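Local coordinates for protein 3'-5'-exonuclease (Saccharomyces cerevisiae, PDB 3E2V) that probably cuts double-stranded DNA as an endonuclease and degrades it from the 3' end as an exonuclease, with magnesium as likely cofactor, at residues Ala38-Arg50 with Leu71-Leu83. Numbering follows the deposited sequence.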
loop_
_atom_site.group_PDB
_atom_site.type_symbol
_atom_site.label_atom_id
_atom_site.label_comp_id
_atom_site.label_asym_id
_atom_site.label_seq_id
_atom_site.Cartn_x
_atom_site.Cartn_y
_atom_site.Cartn_z
ATOM N N ALA A 38 -5.492 4.991 22.012
ATOM C CA ALA A 38 -4.645 4.671 20.866
ATOM C C ALA A 38 -3.302 4.134 21.367
ATOM O O ALA A 38 -2.715 4.689 22.306
ATOM C CB ALA A 38 -4.427 5.928 20.036
ATOM N N ASP A 39 -2.807 3.064 20.734
ATOM C CA ASP A 39 -1.590 2.396 21.216
ATOM C C ASP A 39 -0.572 2.247 20.096
ATOM O O ASP A 39 0.216 1.305 20.116
ATOM C CB ASP A 39 -1.943 1.025 21.808
ATOM C CG ASP A 39 -2.480 0.045 20.764
ATOM O OD1 ASP A 39 -3.223 0.450 19.832
ATOM O OD2 ASP A 39 -2.169 -1.167 20.881
ATOM N N TYR A 40 -0.573 3.161 19.128
ATOM C CA TYR A 40 0.306 2.974 17.968
ATOM C C TYR A 40 1.792 3.106 18.285
ATOM O O TYR A 40 2.614 2.512 17.610
ATOM C CB TYR A 40 -0.126 3.821 16.763
ATOM C CG TYR A 40 -0.329 5.288 17.064
ATOM C CD1 TYR A 40 0.755 6.165 17.124
ATOM C CD2 TYR A 40 -1.600 5.800 17.275
ATOM C CE1 TYR A 40 0.572 7.518 17.398
ATOM C CE2 TYR A 40 -1.795 7.153 17.535
ATOM C CZ TYR A 40 -0.709 8.002 17.604
ATOM O OH TYR A 40 -0.911 9.338 17.872
ATOM N N VAL A 41 2.157 3.843 19.329
ATOM C CA VAL A 41 3.574 3.892 19.703
ATOM C C VAL A 41 4.034 2.516 20.223
ATOM O O VAL A 41 5.061 2.003 19.775
ATOM C CB VAL A 41 3.920 5.089 20.641
ATOM C CG1 VAL A 41 5.333 4.964 21.169
ATOM C CG2 VAL A 41 3.768 6.401 19.883
ATOM N N LYS A 42 3.247 1.884 21.094
ATOM C CA LYS A 42 3.555 0.510 21.539
ATOM C C LYS A 42 3.528 -0.503 20.385
ATOM O O LYS A 42 4.341 -1.440 20.338
ATOM C CB LYS A 42 2.622 0.056 22.671
ATOM C CG LYS A 42 3.019 0.659 24.007
ATOM C CD LYS A 42 1.971 0.365 25.057
ATOM C CE LYS A 42 2.220 1.164 26.329
ATOM N NZ LYS A 42 3.053 0.400 27.287
ATOM N N LEU A 43 2.608 -0.292 19.452
ATOM C CA LEU A 43 2.564 -1.073 18.241
ATOM C C LEU A 43 3.898 -0.997 17.496
ATOM O O LEU A 43 4.410 -2.014 17.006
ATOM C CB LEU A 43 1.440 -0.563 17.338
ATOM C CG LEU A 43 1.300 -1.269 16.000
ATOM C CD1 LEU A 43 -0.118 -1.731 15.785
ATOM C CD2 LEU A 43 1.819 -0.395 14.873
ATOM N N LEU A 44 4.448 0.208 17.392
ATOM C CA LEU A 44 5.715 0.387 16.692
ATOM C C LEU A 44 6.864 -0.242 17.468
ATOM O O LEU A 44 7.777 -0.796 16.855
ATOM C CB LEU A 44 5.953 1.869 16.376
ATOM C CG LEU A 44 4.953 2.469 15.368
ATOM C CD1 LEU A 44 4.986 4.001 15.376
ATOM C CD2 LEU A 44 5.146 1.934 13.935
ATOM N N GLU A 45 6.806 -0.174 18.792
ATOM C CA GLU A 45 7.779 -0.863 19.648
ATOM C C GLU A 45 7.743 -2.381 19.441
ATOM O O GLU A 45 8.800 -3.031 19.361
ATOM C CB GLU A 45 7.565 -0.475 21.121
ATOM C CG GLU A 45 7.866 1.001 21.366
ATOM C CD GLU A 45 7.495 1.519 22.754
ATOM O OE1 GLU A 45 6.848 0.794 23.538
ATOM O OE2 GLU A 45 7.874 2.676 23.047
ATOM N N ARG A 46 6.545 -2.958 19.333
ATOM C CA ARG A 46 6.401 -4.393 19.051
ATOM C C ARG A 46 7.027 -4.738 17.700
ATOM O O ARG A 46 7.740 -5.744 17.571
ATOM C CB ARG A 46 4.940 -4.839 19.067
ATOM C CG ARG A 46 4.329 -4.843 20.454
ATOM C CD ARG A 46 2.970 -5.475 20.449
ATOM N NE ARG A 46 1.899 -4.671 19.834
ATOM C CZ ARG A 46 1.238 -3.700 20.459
ATOM N NH1 ARG A 46 1.588 -3.315 21.692
ATOM N NH2 ARG A 46 0.251 -3.072 19.826
ATOM N N ALA A 47 6.760 -3.910 16.689
ATOM C CA ALA A 47 7.322 -4.157 15.368
ATOM C C ALA A 47 8.860 -4.112 15.382
ATOM O O ALA A 47 9.524 -4.962 14.788
ATOM C CB ALA A 47 6.740 -3.153 14.353
ATOM N N ALA A 48 9.419 -3.115 16.071
ATOM C CA ALA A 48 10.882 -2.951 16.146
ATOM C C ALA A 48 11.518 -4.157 16.840
ATOM O O ALA A 48 12.580 -4.656 16.432
ATOM C CB ALA A 48 11.244 -1.673 16.871
ATOM N N GLN A 49 10.845 -4.647 17.874
ATOM C CA GLN A 49 11.312 -5.819 18.610
ATOM C C GLN A 49 11.315 -7.062 17.720
ATOM O O GLN A 49 12.139 -7.968 17.916
ATOM C CB GLN A 49 10.454 -6.031 19.861
ATOM C CG GLN A 49 10.991 -7.133 20.771
ATOM C CD GLN A 49 10.341 -7.139 22.137
ATOM O OE1 GLN A 49 10.108 -6.079 22.745
ATOM N NE2 GLN A 49 10.048 -8.326 22.628
ATOM N N ARG A 50 10.403 -7.110 16.743
ATOM C CA ARG A 50 10.367 -8.204 15.770
ATOM C C ARG A 50 11.025 -7.818 14.426
ATOM O O ARG A 50 10.658 -8.320 13.361
ATOM C CB ARG A 50 8.935 -8.734 15.584
ATOM C CG ARG A 50 8.192 -9.092 16.878
ATOM C CD ARG A 50 9.027 -10.033 17.756
ATOM N NE ARG A 50 9.461 -11.195 16.973
ATOM C CZ ARG A 50 10.542 -11.918 17.255
ATOM N NH1 ARG A 50 11.306 -11.604 18.302
ATOM N NH2 ARG A 50 10.848 -12.958 16.484
ATOM N N LEU A 71 0.367 12.185 11.088
ATOM C CA LEU A 71 0.653 11.103 12.018
ATOM C C LEU A 71 2.145 10.767 12.025
ATOM O O LEU A 71 2.752 10.596 13.093
ATOM C CB LEU A 71 -0.201 9.866 11.694
ATOM C CG LEU A 71 -0.018 8.640 12.594
ATOM C CD1 LEU A 71 -0.301 8.983 14.064
ATOM C CD2 LEU A 71 -0.941 7.514 12.122
ATOM N N VAL A 72 2.724 10.661 10.832
ATOM C CA VAL A 72 4.140 10.373 10.706
ATOM C C VAL A 72 4.963 11.479 11.370
ATOM O O VAL A 72 5.867 11.179 12.149
ATOM C CB VAL A 72 4.525 10.165 9.220
ATOM C CG1 VAL A 72 6.048 10.170 9.028
ATOM C CG2 VAL A 72 3.949 8.855 8.735
ATOM N N SER A 73 4.603 12.739 11.128
ATOM C CA SER A 73 5.277 13.849 11.826
ATOM C C SER A 73 5.133 13.741 13.355
ATOM O O SER A 73 6.099 13.954 14.094
ATOM C CB SER A 73 4.733 15.184 11.348
ATOM O OG SER A 73 5.378 16.262 12.037
ATOM N N SER A 74 3.936 13.382 13.817
ATOM C CA SER A 74 3.639 13.339 15.255
ATOM C C SER A 74 4.458 12.296 16.001
ATOM O O SER A 74 4.721 12.448 17.201
ATOM C CB SER A 74 2.156 13.079 15.494
ATOM O OG SER A 74 1.393 14.209 15.108
ATOM N N VAL A 75 4.850 11.226 15.316
ATOM C CA VAL A 75 5.666 10.177 15.952
ATOM C C VAL A 75 7.150 10.123 15.548
ATOM O O VAL A 75 7.855 9.196 15.953
ATOM C CB VAL A 75 5.051 8.762 15.813
ATOM C CG1 VAL A 75 3.697 8.712 16.446
ATOM C CG2 VAL A 75 4.993 8.291 14.348
ATOM N N LYS A 76 7.642 11.115 14.807
ATOM C CA LYS A 76 9.034 11.064 14.306
ATOM C C LYS A 76 10.079 10.894 15.404
ATOM O O LYS A 76 11.154 10.304 15.184
ATOM C CB LYS A 76 9.367 12.280 13.425
ATOM C CG LYS A 76 9.575 13.593 14.178
ATOM C CD LYS A 76 9.661 14.790 13.229
ATOM C CE LYS A 76 10.137 16.032 13.985
ATOM N NZ LYS A 76 9.535 17.290 13.454
ATOM N N ASP A 77 9.772 11.423 16.586
ATOM C CA ASP A 77 10.681 11.338 17.717
ATOM C C ASP A 77 10.259 10.277 18.723
ATOM O O ASP A 77 10.884 10.147 19.780
ATOM C CB ASP A 77 10.810 12.704 18.399
ATOM C CG ASP A 77 11.460 13.748 17.499
ATOM O OD1 ASP A 77 12.549 13.480 16.922
ATOM O OD2 ASP A 77 10.885 14.838 17.355
ATOM N N LEU A 78 9.214 9.518 18.395
ATOM C CA LEU A 78 8.715 8.459 19.280
ATOM C C LEU A 78 8.783 7.056 18.683
ATOM O O LEU A 78 8.763 6.068 19.414
ATOM C CB LEU A 78 7.278 8.749 19.738
ATOM C CG LEU A 78 7.049 10.032 20.537
ATOM C CD1 LEU A 78 5.584 10.388 20.569
ATOM C CD2 LEU A 78 7.615 9.911 21.951
ATOM N N SER A 79 8.862 6.980 17.355
ATOM C CA SER A 79 8.813 5.705 16.643
ATOM C C SER A 79 10.202 5.105 16.499
ATOM O O SER A 79 11.099 5.753 15.967
ATOM C CB SER A 79 8.221 5.904 15.250
ATOM O OG SER A 79 8.291 4.686 14.508
ATOM N N PRO A 80 10.377 3.853 16.962
ATOM C CA PRO A 80 11.636 3.166 16.683
ATOM C C PRO A 80 11.723 2.629 15.244
ATOM O O PRO A 80 12.774 2.118 14.850
ATOM C CB PRO A 80 11.630 2.023 17.703
ATOM C CG PRO A 80 10.203 1.729 17.928
ATOM C CD PRO A 80 9.464 3.031 17.779
ATOM N N LEU A 81 10.628 2.721 14.482
ATOM C CA LEU A 81 10.660 2.447 13.036
ATOM C C LEU A 81 10.827 3.744 12.277
ATOM O O LEU A 81 10.285 4.781 12.680
ATOM C CB LEU A 81 9.357 1.799 12.554
ATOM C CG LEU A 81 9.210 0.281 12.604
ATOM C CD1 LEU A 81 9.256 -0.266 14.018
ATOM C CD2 LEU A 81 7.909 -0.117 11.929
ATOM N N LYS A 82 11.566 3.702 11.177
ATOM C CA LYS A 82 11.571 4.828 10.267
ATOM C C LYS A 82 10.304 4.722 9.420
ATOM O O LYS A 82 10.098 3.721 8.719
ATOM C CB LYS A 82 12.822 4.841 9.388
ATOM C CG LYS A 82 12.891 6.014 8.428
ATOM C CD LYS A 82 12.989 7.361 9.150
ATOM C CE LYS A 82 12.879 8.525 8.180
ATOM N NZ LYS A 82 12.389 9.764 8.856
ATOM N N LEU A 83 9.453 5.742 9.513
ATOM C CA LEU A 83 8.194 5.749 8.785
ATOM C C LEU A 83 8.233 6.686 7.605
ATOM O O LEU A 83 8.636 7.854 7.711
ATOM C CB LEU A 83 7.053 6.147 9.704
ATOM C CG LEU A 83 6.800 5.225 10.898
ATOM C CD1 LEU A 83 5.709 5.794 11.782
ATOM C CD2 LEU A 83 6.423 3.831 10.455
HETATM O O HOH W 1 8.708 4.990 21.915
#
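L44 packs against the loop 79-81 and the start of strand 82-87, its two methyls parted between neighbours: CD1 rests on S79, 3.5 Å from OG, and CD2 meets L81 CD2 at 4.0 Å. The L44 and L83 side chains approach tip to tip, one from helix 40-49, the other from strand 82-87. One turn along the helix, A48 CB meets P80 CG at 3.7 Å, while L81 CD1 is wedged between A47 CB, A48 CB and the backbone of L44, 3.2 Å from L44 O. The small side chains of A47 and A48 are consistent with so close an approach. At the other end, the Y40 ring reaches helix 62-75: L71 CD1 sits over one face in a CH-pi contact, 4.0 Å from the ring centroid, and V75 CG1 meets the ring edge near its plane, 3.5 Å from CE1. Y40 CG stands between its own backbone N and carbonyl carbon (chi1 52°), a turn that swings the ring out toward L71. With an alanine at Y40, L71 CD1 is likely to lose the aromatic face it sits on, and a gap would probably open beside V75. V41 continues the apolar strip between V75 and L78. S79 OG donates to L81 O on a lone pair in the carbonyl plane, at 2.7 Å, and spans the turn just before strand 82-87. In this TatD-type TIM barrel, the contact joins helix 40-49 to the end of the next helix and the loop feeding the third strand, while A47, L81 and L83 also touch strand 52-57 between them. No direct hydrogen bond crosses the interface, although a water donates to both E45 OE2 and L78 O; the join therefore appears to rest chiefly on apolar packing.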